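Botulinum neurotoxin type C1 (Clostridium botulinum, PDB 3R4S) binds gangliosides on nerve cells through its receptor-binding region, the part of the heavy chain deposited here, while the light chain of the whole toxin is a zinc protease. Local coordinates at residues L246-E251 and I288-I293; F116-L121 and E128-F133; F49-S54 and I206-R211. All coordinates share one frame; numbering follows the deposited sequence.

Interaction 1: L246-E251 and I288-I293. With SIA (N-acetyl-alpha-neuraminic acid), chain D.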
loop_
_atom_site.group_PDB
_atom_site.type_symbol
_atom_site.label_atom_id
_atom_site.label_comp_id
_atom_site.label_asym_id
_atom_site.label_seq_id
_atom_site.Cartn_x
_atom_site.Cartn_y
_atom_site.Cartn_z
ATOM N N LEU A 246 -10.296 -0.815 1.908
ATOM C CA LEU A 246 -11.225 -1.098 0.816
ATOM C C LEU A 246 -12.683 -0.837 1.244
ATOM O O LEU A 246 -13.087 -1.204 2.352
ATOM C CB LEU A 246 -11.058 -2.540 0.333
ATOM C CG LEU A 246 -11.727 -2.840 -1.013
ATOM C CD1 LEU A 246 -11.019 -2.056 -2.136
ATOM C CD2 LEU A 246 -11.704 -4.352 -1.292
ATOM N N ARG A 247 -13.460 -0.214 0.359
ATOM C CA ARG A 247 -14.819 0.227 0.679
ATOM C C ARG A 247 -15.878 -0.360 -0.250
ATOM O O ARG A 247 -15.635 -0.532 -1.451
ATOM C CB ARG A 247 -14.904 1.753 0.577
ATOM C CG ARG A 247 -14.028 2.489 1.580
ATOM C CD ARG A 247 -14.653 2.437 2.961
ATOM N NE ARG A 247 -13.909 3.255 3.918
ATOM C CZ ARG A 247 -14.372 3.614 5.112
ATOM N NH1 ARG A 247 -15.588 3.236 5.498
ATOM N NH2 ARG A 247 -13.625 4.354 5.919
ATOM N N TYR A 248 -17.049 -0.653 0.312
ATOM C CA TYR A 248 -18.243 -0.958 -0.475
ATOM C C TYR A 248 -18.799 0.331 -1.068
ATOM O O TYR A 248 -18.534 1.417 -0.552
ATOM C CB TYR A 248 -19.324 -1.604 0.403
ATOM C CG TYR A 248 -18.969 -2.984 0.903
ATOM C CD1 TYR A 248 -18.988 -4.081 0.045
ATOM C CD2 TYR A 248 -18.610 -3.190 2.227
ATOM C CE1 TYR A 248 -18.665 -5.345 0.490
ATOM C CE2 TYR A 248 -18.277 -4.460 2.692
ATOM C CZ TYR A 248 -18.307 -5.535 1.817
ATOM O OH TYR A 248 -17.977 -6.803 2.261
ATOM N N ASN A 249 -19.562 0.204 -2.151
ATOM C CA ASN A 249 -20.258 1.339 -2.752
ATOM C C ASN A 249 -19.321 2.416 -3.275
ATOM O O ASN A 249 -19.649 3.603 -3.257
ATOM C CB ASN A 249 -21.236 1.971 -1.761
ATOM C CG ASN A 249 -22.181 0.962 -1.151
ATOM O OD1 ASN A 249 -22.513 -0.058 -1.762
ATOM N ND2 ASN A 249 -22.617 1.237 0.067
ATOM N N LYS A 250 -18.155 2.007 -3.747
ATOM C CA LYS A 250 -17.176 2.964 -4.226
ATOM C C LYS A 250 -16.535 2.410 -5.483
ATOM O O LYS A 250 -16.209 1.225 -5.552
ATOM C CB LYS A 250 -16.137 3.245 -3.134
ATOM C CG LYS A 250 -14.912 4.035 -3.582
ATOM C CD LYS A 250 -13.965 4.297 -2.402
ATOM C CE LYS A 250 -12.686 5.023 -2.841
ATOM N NZ LYS A 250 -12.956 6.404 -3.341
ATOM N N GLU A 251 -16.379 3.266 -6.483
ATOM C CA GLU A 251 -15.827 2.871 -7.770
ATOM C C GLU A 251 -14.360 2.495 -7.690
ATOM O O GLU A 251 -13.557 3.255 -7.154
ATOM C CB GLU A 251 -15.972 4.015 -8.778
ATOM C CG GLU A 251 -17.398 4.309 -9.199
ATOM C CD GLU A 251 -17.455 5.294 -10.360
ATOM O OE1 GLU A 251 -16.724 6.314 -10.336
ATOM O OE2 GLU A 251 -18.229 5.039 -11.301
ATOM N N ILE A 288 -15.611 -1.148 -11.348
ATOM C CA ILE A 288 -16.557 -1.953 -10.583
ATOM C C ILE A 288 -16.914 -1.248 -9.288
ATOM O O ILE A 288 -16.182 -0.372 -8.813
ATOM C CB ILE A 288 -16.020 -3.375 -10.262
ATOM C CG1 ILE A 288 -14.799 -3.312 -9.355
ATOM C CG2 ILE A 288 -15.684 -4.142 -11.549
ATOM C CD1 ILE A 288 -15.110 -3.145 -7.879
ATOM N N ILE A 289 -18.049 -1.635 -8.723
ATOM C CA ILE A 289 -18.430 -1.206 -7.394
ATOM C C ILE A 289 -18.721 -2.478 -6.618
ATOM O O ILE A 289 -19.398 -3.371 -7.128
ATOM C CB ILE A 289 -19.694 -0.317 -7.426
ATOM C CG1 ILE A 289 -19.401 0.987 -8.174
ATOM C CG2 ILE A 289 -20.186 -0.046 -6.008
ATOM C CD1 ILE A 289 -20.606 1.913 -8.300
ATOM N N ILE A 290 -18.201 -2.565 -5.399
ATOM C CA ILE A 290 -18.382 -3.745 -4.563
ATOM C C ILE A 290 -19.619 -3.581 -3.693
ATOM O O ILE A 290 -19.790 -2.547 -3.053
ATOM C CB ILE A 290 -17.152 -3.963 -3.648
ATOM C CG1 ILE A 290 -15.853 -3.873 -4.463
ATOM C CG2 ILE A 290 -17.247 -5.298 -2.919
ATOM C CD1 ILE A 290 -14.600 -3.864 -3.625
ATOM N N LYS A 291 -20.478 -4.596 -3.664
ATOM C CA LYS A 291 -21.705 -4.516 -2.865
ATOM C C LYS A 291 -21.719 -5.592 -1.790
ATOM O O LYS A 291 -21.453 -6.763 -2.063
ATOM C CB LYS A 291 -22.954 -4.671 -3.744
ATOM C CG LYS A 291 -22.965 -3.775 -4.965
ATOM C CD LYS A 291 -23.057 -2.301 -4.596
ATOM C CE LYS A 291 -24.385 -1.969 -3.914
ATOM N NZ LYS A 291 -24.487 -0.501 -3.583
ATOM N N ARG A 292 -22.067 -5.200 -0.573
ATOM C CA ARG A 292 -22.053 -6.128 0.549
ATOM C C ARG A 292 -23.310 -6.994 0.636
ATOM O O ARG A 292 -24.428 -6.515 0.471
ATOM C CB ARG A 292 -21.860 -5.368 1.860
ATOM C CG ARG A 292 -21.648 -6.277 3.084
ATOM C CD ARG A 292 -21.455 -5.449 4.368
ATOM N NE ARG A 292 -22.644 -4.657 4.657
ATOM C CZ ARG A 292 -22.638 -3.387 5.054
ATOM N NH1 ARG A 292 -21.493 -2.730 5.219
ATOM N NH2 ARG A 292 -23.788 -2.768 5.284
ATOM N N ILE A 293 -23.112 -8.279 0.894
ATOM C CA ILE A 293 -24.210 -9.186 1.199
ATOM C C ILE A 293 -24.165 -9.504 2.688
ATOM O O ILE A 293 -25.174 -9.410 3.380
ATOM C CB ILE A 293 -24.107 -10.487 0.394
ATOM C CG1 ILE A 293 -24.444 -10.230 -1.082
ATOM C CG2 ILE A 293 -25.033 -11.551 0.972
ATOM C CD1 ILE A 293 -24.179 -11.429 -1.968
HETATM C C1 SIA D . -27.227 -2.602 -6.553
HETATM C C2 SIA D . -28.510 -2.865 -5.796
HETATM C C3 SIA D . -29.564 -1.794 -6.083
HETATM C C4 SIA D . -30.247 -1.953 -7.430
HETATM C C5 SIA D . -30.688 -3.390 -7.634
HETATM C C6 SIA D . -29.481 -4.304 -7.459
HETATM C C7 SIA D . -29.792 -5.777 -7.708
HETATM C C8 SIA D . -28.540 -6.625 -7.487
HETATM C C9 SIA D . -28.752 -8.049 -7.990
HETATM C C10 SIA D . -32.275 -3.869 -9.396
HETATM C C11 SIA D . -32.549 -3.921 -10.876
HETATM N N5 SIA D . -31.052 -3.470 -9.038
HETATM O O1A SIA D . -26.455 -3.576 -6.759
HETATM O O1B SIA D . -26.967 -1.436 -6.937
HETATM O O2 SIA D . -28.193 -2.854 -4.399
HETATM O O4 SIA D . -31.397 -1.103 -7.486
HETATM O O6 SIA D . -28.975 -4.175 -6.129
HETATM O O7 SIA D . -30.807 -6.210 -6.792
HETATM O O8 SIA D . -27.410 -6.028 -8.152
HETATM O O9 SIA D . -28.726 -8.009 -9.420
HETATM O O10 SIA D . -33.119 -4.177 -8.566
HETATM O O HOH W 1 -16.847 -0.580 -3.774
HETATM O O HOH W 2 -22.904 -2.398 -0.234
#

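Interaction 2: F116-L121 and E128-F133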
loop_
_atom_site.group_PDB
_atom_site.type_symbol
_atom_site.label_atom_id
_atom_site.label_comp_id
_atom_site.label_asym_id
_atom_site.label_seq_id
_atom_site.Cartn_x
_atom_site.Cartn_y
_atom_site.Cartn_z
ATOM N N PHE A 116 14.074 5.956 -4.769
ATOM C CA PHE A 116 14.777 5.610 -3.529
ATOM C C PHE A 116 14.243 6.380 -2.323
ATOM O O PHE A 116 13.948 7.567 -2.418
ATOM C CB PHE A 116 16.279 5.937 -3.618
ATOM C CG PHE A 116 17.029 5.145 -4.650
ATOM C CD1 PHE A 116 17.659 3.963 -4.312
ATOM C CD2 PHE A 116 17.128 5.603 -5.952
ATOM C CE1 PHE A 116 18.367 3.235 -5.257
ATOM C CE2 PHE A 116 17.830 4.875 -6.910
ATOM C CZ PHE A 116 18.447 3.691 -6.562
ATOM N N LEU A 117 14.130 5.693 -1.188
ATOM C CA LEU A 117 14.002 6.369 0.096
ATOM C C LEU A 117 15.302 6.113 0.845
ATOM O O LEU A 117 15.734 4.965 0.981
ATOM C CB LEU A 117 12.783 5.893 0.895
ATOM C CG LEU A 117 12.655 6.535 2.294
ATOM C CD1 LEU A 117 11.219 6.828 2.654
ATOM C CD2 LEU A 117 13.273 5.647 3.361
ATOM N N VAL A 118 15.938 7.189 1.304
ATOM C CA VAL A 118 17.290 7.102 1.840
ATOM C C VAL A 118 17.359 7.502 3.315
ATOM O O VAL A 118 16.860 8.560 3.698
ATOM C CB VAL A 118 18.235 8.017 1.044
ATOM C CG1 VAL A 118 19.662 7.839 1.503
ATOM C CG2 VAL A 118 18.123 7.718 -0.463
ATOM N N PHE A 119 17.969 6.655 4.138
ATOM C CA PHE A 119 18.293 7.021 5.516
ATOM C C PHE A 119 19.767 7.343 5.606
ATOM O O PHE A 119 20.597 6.592 5.103
ATOM C CB PHE A 119 17.962 5.894 6.500
ATOM C CG PHE A 119 18.397 6.194 7.909
ATOM C CD1 PHE A 119 17.627 7.017 8.727
ATOM C CD2 PHE A 119 19.580 5.668 8.409
ATOM C CE1 PHE A 119 18.028 7.313 10.037
ATOM C CE2 PHE A 119 19.994 5.955 9.708
ATOM C CZ PHE A 119 19.217 6.789 10.522
ATOM N N THR A 120 20.093 8.455 6.251
ATOM C CA THR A 120 21.478 8.904 6.330
ATOM C C THR A 120 21.912 9.249 7.750
ATOM O O THR A 120 21.217 9.988 8.462
ATOM C CB THR A 120 21.693 10.153 5.476
ATOM O OG1 THR A 120 21.247 9.898 4.139
ATOM C CG2 THR A 120 23.165 10.535 5.458
ATOM N N LEU A 121 23.047 8.696 8.168
ATOM C CA LEU A 121 23.751 9.211 9.338
ATOM C C LEU A 121 24.724 10.271 8.836
ATOM O O LEU A 121 25.557 9.989 7.972
ATOM C CB LEU A 121 24.511 8.101 10.058
ATOM C CG LEU A 121 23.692 7.109 10.892
ATOM C CD1 LEU A 121 24.619 6.151 11.604
ATOM C CD2 LEU A 121 22.804 7.817 11.906
ATOM N N GLU A 128 29.295 11.002 5.659
ATOM C CA GLU A 128 27.970 10.458 5.941
ATOM C C GLU A 128 28.000 8.956 5.709
ATOM O O GLU A 128 28.956 8.428 5.140
ATOM C CB GLU A 128 26.955 11.062 4.968
ATOM C CG GLU A 128 27.240 10.621 3.555
ATOM C CD GLU A 128 26.104 10.870 2.591
ATOM O OE1 GLU A 128 26.040 11.974 2.021
ATOM O OE2 GLU A 128 25.295 9.949 2.378
ATOM N N GLN A 129 26.942 8.268 6.120
ATOM C CA GLN A 129 26.741 6.887 5.707
ATOM C C GLN A 129 25.253 6.673 5.456
ATOM O O GLN A 129 24.426 6.952 6.326
ATOM C CB GLN A 129 27.282 5.927 6.771
ATOM C CG GLN A 129 27.325 4.484 6.337
ATOM C CD GLN A 129 28.238 3.600 7.200
ATOM O OE1 GLN A 129 28.601 2.498 6.784
ATOM N NE2 GLN A 129 28.611 4.078 8.390
ATOM N N SER A 130 24.905 6.205 4.263
ATOM C CA SER A 130 23.501 6.063 3.888
ATOM C C SER A 130 23.124 4.638 3.508
ATOM O O SER A 130 23.961 3.866 3.059
ATOM C CB SER A 130 23.151 7.012 2.727
ATOM O OG SER A 130 23.257 8.373 3.120
ATOM N N ILE A 131 21.848 4.310 3.693
ATOM C CA ILE A 131 21.255 3.079 3.188
ATOM C C ILE A 131 19.918 3.434 2.567
ATOM O O ILE A 131 19.370 4.505 2.838
ATOM C CB ILE A 131 20.993 2.067 4.301
ATOM C CG1 ILE A 131 20.149 2.714 5.419
ATOM C CG2 ILE A 131 22.301 1.544 4.857
ATOM C CD1 ILE A 131 19.950 1.792 6.614
ATOM N N ASN A 132 19.365 2.542 1.753
ATOM C CA ASN A 132 18.148 2.904 1.044
ATOM C C ASN A 132 17.220 1.753 0.697
ATOM O O ASN A 132 17.602 0.583 0.686
ATOM C CB ASN A 132 18.489 3.679 -0.221
ATOM C CG ASN A 132 19.173 2.813 -1.255
ATOM O OD1 ASN A 132 20.383 2.912 -1.462
ATOM N ND2 ASN A 132 18.405 1.947 -1.901
ATOM N N PHE A 133 15.974 2.118 0.444
ATOM C CA PHE A 133 14.992 1.234 -0.141
ATOM C C PHE A 133 14.794 1.778 -1.542
ATOM O O PHE A 133 14.695 2.994 -1.722
ATOM C CB PHE A 133 13.679 1.315 0.656
ATOM C CG PHE A 133 12.458 0.904 -0.122
ATOM C CD1 PHE A 133 12.436 -0.289 -0.832
ATOM C CD2 PHE A 133 11.323 1.710 -0.132
ATOM C CE1 PHE A 133 11.308 -0.676 -1.551
ATOM C CE2 PHE A 133 10.188 1.335 -0.845
ATOM C CZ PHE A 133 10.177 0.135 -1.556
#

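Interaction 3: F49-S54 and I206-R211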
loop_
_atom_site.group_PDB
_atom_site.type_symbol
_atom_site.label_atom_id
_atom_site.label_comp_id
_atom_site.label_asym_id
_atom_site.label_seq_id
_atom_site.Cartn_x
_atom_site.Cartn_y
_atom_site.Cartn_z
ATOM N N PHE A 49 -1.078 12.348 9.430
ATOM C CA PHE A 49 -1.004 13.745 9.033
ATOM C C PHE A 49 -0.461 13.867 7.615
ATOM O O PHE A 49 0.345 13.045 7.174
ATOM C CB PHE A 49 -0.255 14.629 10.050
ATOM C CG PHE A 49 1.216 14.285 10.248
ATOM C CD1 PHE A 49 2.192 14.887 9.473
ATOM C CD2 PHE A 49 1.612 13.402 11.249
ATOM C CE1 PHE A 49 3.547 14.597 9.673
ATOM C CE2 PHE A 49 2.956 13.099 11.456
ATOM C CZ PHE A 49 3.930 13.705 10.668
ATOM N N LYS A 50 -0.936 14.871 6.888
ATOM C CA LYS A 50 -0.553 15.037 5.494
ATOM C C LYS A 50 0.206 16.330 5.259
ATOM O O LYS A 50 -0.216 17.390 5.720
ATOM C CB LYS A 50 -1.787 15.022 4.588
ATOM C CG LYS A 50 -1.419 15.169 3.118
ATOM C CD LYS A 50 -2.639 15.157 2.214
ATOM C CE LYS A 50 -3.275 16.538 2.118
ATOM N NZ LYS A 50 -4.221 16.606 0.962
ATOM N N LEU A 51 1.318 16.236 4.534
ATOM C CA LEU A 51 2.094 17.408 4.137
ATOM C C LEU A 51 2.211 17.517 2.619
ATOM O O LEU A 51 2.172 16.516 1.912
ATOM C CB LEU A 51 3.500 17.351 4.729
ATOM C CG LEU A 51 3.642 17.177 6.235
ATOM C CD1 LEU A 51 5.117 17.161 6.599
ATOM C CD2 LEU A 51 2.897 18.274 7.002
ATOM N N GLY A 52 2.363 18.741 2.127
ATOM C CA GLY A 52 2.531 18.987 0.710
ATOM C C GLY A 52 3.854 19.674 0.452
ATOM O O GLY A 52 4.460 20.225 1.371
ATOM N N SER A 53 4.305 19.644 -0.797
ATOM C CA SER A 53 5.623 20.179 -1.146
ATOM C C SER A 53 5.612 21.602 -1.709
ATOM O O SER A 53 6.645 22.261 -1.730
ATOM C CB SER A 53 6.327 19.263 -2.151
ATOM O OG SER A 53 5.656 19.273 -3.396
ATOM N N SER A 54 4.466 22.077 -2.180
ATOM C CA SER A 54 4.461 23.361 -2.874
ATOM C C SER A 54 4.000 24.549 -2.021
ATOM O O SER A 54 3.069 24.444 -1.223
ATOM C CB SER A 54 3.658 23.270 -4.175
ATOM O OG SER A 54 2.287 23.033 -3.910
ATOM N N ILE A 206 3.983 17.109 -4.580
ATOM C CA ILE A 206 3.737 15.785 -4.031
ATOM C C ILE A 206 3.156 15.939 -2.645
ATOM O O ILE A 206 3.342 16.965 -1.994
ATOM C CB ILE A 206 5.010 14.914 -3.951
ATOM C CG1 ILE A 206 6.070 15.580 -3.077
ATOM C CG2 ILE A 206 5.550 14.598 -5.347
ATOM C CD1 ILE A 206 7.275 14.678 -2.794
ATOM N N ASN A 207 2.434 14.922 -2.203
ATOM C CA ASN A 207 1.990 14.858 -0.819
ATOM C C ASN A 207 2.710 13.736 -0.097
ATOM O O ASN A 207 3.104 12.740 -0.704
ATOM C CB ASN A 207 0.483 14.609 -0.728
ATOM C CG ASN A 207 -0.335 15.795 -1.173
ATOM O OD1 ASN A 207 -1.230 15.667 -2.011
ATOM N ND2 ASN A 207 -0.039 16.957 -0.616
ATOM N N MET A 208 2.871 13.895 1.208
ATOM C CA MET A 208 3.378 12.814 2.027
ATOM C C MET A 208 2.445 12.654 3.217
ATOM O O MET A 208 2.055 13.643 3.841
ATOM C CB MET A 208 4.809 13.113 2.485
ATOM C CG MET A 208 5.350 12.132 3.521
ATOM S SD MET A 208 7.031 12.542 4.070
ATOM C CE MET A 208 6.731 13.960 5.137
ATOM N N TRP A 209 2.078 11.416 3.517
ATOM C CA TRP A 209 1.293 11.116 4.700
ATOM C C TRP A 209 2.175 10.333 5.645
ATOM O O TRP A 209 2.973 9.495 5.202
ATOM C CB TRP A 209 0.089 10.241 4.359
ATOM C CG TRP A 209 -0.954 10.862 3.498
ATOM C CD1 TRP A 209 -2.160 11.370 3.904
ATOM C CD2 TRP A 209 -0.927 10.988 2.073
ATOM N NE1 TRP A 209 -2.876 11.814 2.818
ATOM C CE2 TRP A 209 -2.142 11.594 1.682
ATOM C CE3 TRP A 209 0.010 10.658 1.091
ATOM C CZ2 TRP A 209 -2.445 11.881 0.348
ATOM C CZ3 TRP A 209 -0.293 10.939 -0.239
ATOM C CH2 TRP A 209 -1.514 11.544 -0.594
ATOM N N ILE A 210 2.009 10.599 6.941
ATOM C CA ILE A 210 2.749 9.935 7.997
ATOM C C ILE A 210 1.809 9.555 9.140
ATOM O O ILE A 210 0.910 10.324 9.498
ATOM C CB ILE A 210 3.835 10.865 8.590
ATOM C CG1 ILE A 210 4.838 11.295 7.512
ATOM C CG2 ILE A 210 4.540 10.185 9.775
ATOM C CD1 ILE A 210 5.720 10.168 6.995
ATOM N N ARG A 211 2.008 8.371 9.714
ATOM C CA ARG A 211 1.391 8.055 11.008
ATOM C C ARG A 211 2.237 7.082 11.815
ATOM O O ARG A 211 3.007 6.280 11.259
ATOM C CB ARG A 211 -0.048 7.550 10.860
ATOM C CG ARG A 211 -0.209 6.270 10.040
ATOM C CD ARG A 211 -0.266 5.020 10.913
ATOM N NE ARG A 211 -0.687 3.837 10.151
ATOM C CZ ARG A 211 -1.016 2.669 10.702
ATOM N NH1 ARG A 211 -0.974 2.525 12.027
ATOM N NH2 ARG A 211 -1.392 1.641 9.941
#

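Interaction 1: L246-E251 and I288-I293
Tyr-248 lies across the strand of Ile-290 and Arg-292, one face of its ring against the arginine's aliphatic stem. From CB, beside the carbonyl oxygen of Ile-290, the side chain runs to CD1, 3.6 Å from Ile-290 CG2 and 3.3 Å from the backbone N of Arg-292. Over the ring centre stands Arg-292 CB, 3.4 Å from the centroid and 10° off the ring normal, a CH-pi contact; CE2 and CZ meet Arg-292 CD and CG. CG of Arg-292 is anti to its backbone N (chi1 -172°), which carries the stem across the ring, while the guanidinium is turned 76° from the ring plane. At the tip, the hydroxyl bonds to Asp-306.

Asn-249 N gives a nearly straight hydrogen bond to Ile-290 O (2.9 Å). Lys-291, bent at chi2 and chi3, gives one from NZ to Asn-249 OD1 (2.7 Å), from above the amide plane; OD1 also accepts from a water held by Arg-292 N. A second water joins Arg-247 O to the backbone N atoms of Lys-250 and Ile-290. Lys-291 also lines the pocket of the bound N-acetyl-alpha-neuraminic acid, CE 3.9 Å from carboxylate O1A, whereas Tyr-309 and Asn-320 hydrogen-bond the sugar.

In this trefoil-type domain, loop 246-251 leads into strand 251-256; strand 288-292 pairs with strands 251-256 and 307-314, Ile-290 packing on Leu-308, and Leu-246 reaches Phe-426 of strand 424-428.

Interaction 2: F116-L121 and E128-F133
Thr-120 and Ser-130 meet hydroxyl to hydroxyl, OG1 to OG 2.7 Å, at a non-hydrogen-bonded pair of an antiparallel hairpin. Both oxygens stand anti to their own carbonyl carbons (chi1 -54° in Thr-120), which turns them toward each other across the strands. Ser-130 OG in turn donates to Glu-128 OE2 at 2.7 Å, so a short polar chain crosses the strands and ends on a carboxylate. The methyl CG2 of Thr-120 faces the same carboxylate.

Further along this face, Val-118 sets CG1 against Ser-130 CB (3.8 Å) and CG2 near Asn-132 CB. Phe-116 closes the row: Asn-132 ND2 lies in the ring plane, 3.2 Å from CD1 at the ring edge, and the amide plane is turned 88° from the ring. On the other face Phe-119 CB rests on Ile-131 CG1 at 4.0 Å, flanked by Leu-117, Leu-121 and Phe-133.

Behind these side chains, three hydrogen-bonded pairs set the register: Leu-117 with Phe-133, Phe-119 with Ile-131, and Leu-121 with Gln-129. Each exchanges two N-H to O bonds, as in Leu-117 N to Phe-133 O (2.8 Å). Strand 108-113 continues the sheet beyond Val-118 and Thr-120, and Met-160 of strand 159-164 packs on both Phe-119 and Ile-131.

The hairpin is thus two-sided: the mainly apolar face, which also carries Gln-129, joins the core between the sheets of the lectin-like domain, whereas the hydroxyls, the Asn-132 amide and the Glu-128 carboxylate share the more exposed face with Val-118 and Phe-116; there the carboxylate would probably polarise the Ser-130 hydroxyl that donates to it.

Interaction 3: F49-S54 and I206-R211
Two antiparallel strands distant in sequence, 49-52 and 207-211, pair within one sheet of the lectin-like (concanavalin-type) jelly-roll domain. Phe-49 with Ile-210 and Leu-51 with Met-208 are hydrogen-bonded pairs; Leu-51 N to Met-208 O, 2.8 Å at 174°, is almost straight.

CG of Phe-49 lies between the backbone N and the carbonyl carbon (chi1 63°), which lays the ring alongside Ile-210. Ile-210 CB sits over one face toward the rim, 3.5 Å from CZ, in a CH-pi contact, with CG2 beside CE2. On the same face of the sheet Leu-51 CD1 touches the methyl CE of Met-208 (3.9 Å).

The opposite face carries Lys-50 and Trp-209, side by side. The lysine stem passes over the five-membered ring of the indole, CG 3.9 Å from its centroid, and CD comes 3.4 Å from NE1. Arg-85 adds a cation-pi contact to this tryptophan. Past the strand end, Ser-53 OG accepts a hydrogen bond from Ile-206 N at 3.0 Å, while the bond returned from Ser-53 N to Ile-206 O is weak.

Strand 40-41 adjoins strand 49-52, and strand 77-87 pairs with strand 207-216 beyond Asn-207 and Trp-209. From the other sheet of the domain, strand 185-192 covers the apolar face: Phe-188 meets the Phe-49 ring edge-to-face, and Ile-190 packs on Ile-206 and Met-208.

Overall arrangement
Interactions 2 and 3 share the lectin-like domain but hold different sheets: hairpin 116-121/128-133 is nested inside the long loop closed by 49-54 and 206-211, their nearest atoms about 7 Å apart. All three contacts are partly buried. Interactions 2 and 3 are regular strand pairs with a buried, mainly apolar face; the other face is mixed in interaction 2, with a hydroxyl pair and a carboxylate, and lysine-on-indole in interaction 3. Interaction 1, in the trefoil-type domain, runs from buried Leu-246, Tyr-248 and Ile-290 to exposed Asn-249. There a loop meets the sheet, so waters and side-chain bonds replace much of the backbone pairing, and it alone of the three borders a bound sugar.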